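Local atomic coordinates of acyl-CoA dehydrogenase (Geobacillus kaustophilus, PDB entry 2PG0), a protein that probably catalyses, with FAD as cofactor, the alpha-beta dehydrogenation of acyl chains, introducing a double bond, as a member of the acyl-CoA dehydrogenase family. Residues A259-F264 with T296-G301. Sequence-based numbering, arbitrary orientation.
Sequences AAEVMF and TEIALG
The ring of Phe-264 receives Ile-298 obliquely: the methyl CD1 of Ile-298 sits 3.8 Å from Phe-264 CG and presses closer still, at 3.5 Å, on Phe-264 CB, the methylene that carries the ring. With its CG anti to the backbone N (chi1 176°), Phe-264 swings the ring along helix 285-313, where it also packs on Leu-291, Met-294 and Ala-295, and Leu-383 of the second subunit rests against it. The other flat group is the carboxylate of Glu-261, and Glu-261 OE2 lies 4.1 Å from Ile-298 CG2, the branch methyl. Its main partner, though, is Arg-302, which makes a salt bridge to OE2; Gln-257 NE2 hydrogen-bonds to that same oxygen and to the carbonyl of Ile-298. Helices 237-273 and 285-313 are neighbours in the C-terminal helical domain of the acyl-CoA dehydrogenase fold; the segments 259-264 and 296-301 run nearly antiparallel, 154° between their N-to-C directions, their axes 10.3 Å apart at closest approach. Ile-298 is the one residue of 296-301 that touches 259-264, and its two branches divide the work. Ile-298 CG2 meets the aliphatic Glu-261 CG at 3.5 Å, while the other branch, CG1 and CD1, reaches Ala-260 and Phe-264. Ile-298 CG1 lies 4.2 Å from Ala-260 CB, and Ile-298 CD1 continues to within 3.8 Å of Ala-260 O, whose hydrogen bond comes from Phe-264 N within the helix. Met-332 of helix 319-343 also packs on Ala-260.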
loop_
_atom_site.group_PDB
_atom_site.type_symbol
_atom_site.label_atom_id
_atom_site.label_comp_id
_atom_site.label_asym_id
_atom_site.label_seq_id
_atom_site.Cartn_x
_atom_site.Cartn_y
_atom_site.Cartn_z
ATOM N N ALA A 259 -15.611 -9.710 -11.714
ATOM C CA ALA A 259 -16.109 -9.410 -10.365
ATOM C C ALA A 259 -15.756 -7.979 -9.962
ATOM O O ALA A 259 -16.602 -7.254 -9.438
ATOM C CB ALA A 259 -15.564 -10.413 -9.349
ATOM N N ALA A 260 -14.513 -7.572 -10.231
ATOM C CA ALA A 260 -14.054 -6.201 -9.967
ATOM C C ALA A 260 -14.895 -5.173 -10.741
ATOM O O ALA A 260 -15.331 -4.161 -10.177
ATOM C CB ALA A 260 -12.580 -6.059 -10.327
ATOM N N GLU A 261 -15.107 -5.443 -12.027
ATOM C CA GLU A 261 -15.928 -4.582 -12.903
ATOM C C GLU A 261 -17.358 -4.440 -12.378
ATOM O O GLU A 261 -17.912 -3.329 -12.356
ATOM C CB GLU A 261 -15.902 -5.108 -14.348
ATOM C CG GLU A 261 -14.579 -4.825 -15.070
ATOM C CD GLU A 261 -14.318 -5.708 -16.295
ATOM O OE1 GLU A 261 -15.116 -6.622 -16.591
ATOM O OE2 GLU A 261 -13.289 -5.490 -16.965
ATOM N N VAL A 262 -17.941 -5.556 -11.951
ATOM C CA VAL A 262 -19.281 -5.570 -11.339
ATOM C C VAL A 262 -19.317 -4.745 -10.057
ATOM O O VAL A 262 -20.213 -3.919 -9.863
ATOM C CB VAL A 262 -19.781 -7.023 -11.052
ATOM C CG1 VAL A 262 -21.061 -7.018 -10.197
ATOM C CG2 VAL A 262 -20.018 -7.778 -12.364
ATOM N N MET A 263 -18.344 -4.979 -9.177
ATOM C CA MET A 263 -18.295 -4.274 -7.897
ATOM C C MET A 263 -18.087 -2.764 -8.067
ATOM O O MET A 263 -18.669 -1.960 -7.322
ATOM C CB MET A 263 -17.235 -4.901 -6.974
ATOM C CG MET A 263 -17.707 -6.219 -6.349
ATOM S SD MET A 263 -16.559 -6.971 -5.140
ATOM C CE MET A 263 -15.245 -7.495 -6.241
ATOM N N PHE A 264 -17.278 -2.381 -9.056
ATOM C CA PHE A 264 -17.072 -0.969 -9.377
ATOM C C PHE A 264 -18.388 -0.315 -9.805
ATOM O O PHE A 264 -18.741 0.769 -9.329
ATOM C CB PHE A 264 -15.999 -0.810 -10.461
ATOM C CG PHE A 264 -15.798 0.608 -10.908
ATOM C CD1 PHE A 264 -14.978 1.462 -10.187
ATOM C CD2 PHE A 264 -16.449 1.095 -12.043
ATOM C CE1 PHE A 264 -14.794 2.784 -10.596
ATOM C CE2 PHE A 264 -16.276 2.420 -12.458
ATOM C CZ PHE A 264 -15.444 3.260 -11.734
ATOM N N THR A 296 -8.774 2.910 -12.958
ATOM C CA THR A 296 -7.439 2.748 -13.549
ATOM C C THR A 296 -6.953 1.301 -13.417
ATOM O O THR A 296 -6.533 0.679 -14.395
ATOM C CB THR A 296 -6.418 3.721 -12.895
ATOM O OG1 THR A 296 -6.849 5.070 -13.106
ATOM C CG2 THR A 296 -5.023 3.550 -13.497
ATOM N N GLU A 297 -7.013 0.767 -12.204
ATOM C CA GLU A 297 -6.548 -0.594 -11.968
ATOM C C GLU A 297 -7.404 -1.608 -12.735
ATOM O O GLU A 297 -6.883 -2.586 -13.282
ATOM C CB GLU A 297 -6.482 -0.889 -10.470
ATOM C CG GLU A 297 -5.411 -0.056 -9.727
ATOM C CD GLU A 297 -5.117 -0.578 -8.317
ATOM O OE1 GLU A 297 -5.677 -1.617 -7.924
ATOM O OE2 GLU A 297 -4.327 0.065 -7.592
ATOM N N ILE A 298 -8.712 -1.370 -12.794
ATOM C CA ILE A 298 -9.599 -2.241 -13.581
ATOM C C ILE A 298 -9.208 -2.227 -15.073
ATOM O O ILE A 298 -9.157 -3.285 -15.720
ATOM C CB ILE A 298 -11.090 -1.888 -13.348
ATOM C CG1 ILE A 298 -11.503 -2.338 -11.936
ATOM C CG2 ILE A 298 -11.996 -2.503 -14.462
ATOM C CD1 ILE A 298 -12.742 -1.658 -11.365
ATOM N N ALA A 299 -8.890 -1.041 -15.589
ATOM C CA ALA A 299 -8.470 -0.869 -16.984
ATOM C C ALA A 299 -7.173 -1.638 -17.256
ATOM O O ALA A 299 -7.032 -2.305 -18.289
ATOM C CB ALA A 299 -8.297 0.621 -17.296
ATOM N N LEU A 300 -6.226 -1.549 -16.323
ATOM C CA LEU A 300 -4.985 -2.316 -16.411
ATOM C C LEU A 300 -5.218 -3.825 -16.471
ATOM O O LEU A 300 -4.642 -4.510 -17.317
ATOM C CB LEU A 300 -4.068 -1.992 -15.231
ATOM C CG LEU A 300 -3.412 -0.616 -15.203
ATOM C CD1 LEU A 300 -2.837 -0.415 -13.825
ATOM C CD2 LEU A 300 -2.317 -0.457 -16.273
ATOM N N GLY A 301 -6.057 -4.333 -15.573
ATOM C CA GLY A 301 -6.335 -5.764 -15.488
ATOM C C GLY A 301 -7.052 -6.243 -16.736
ATOM O O GLY A 301 -6.746 -7.318 -17.257
#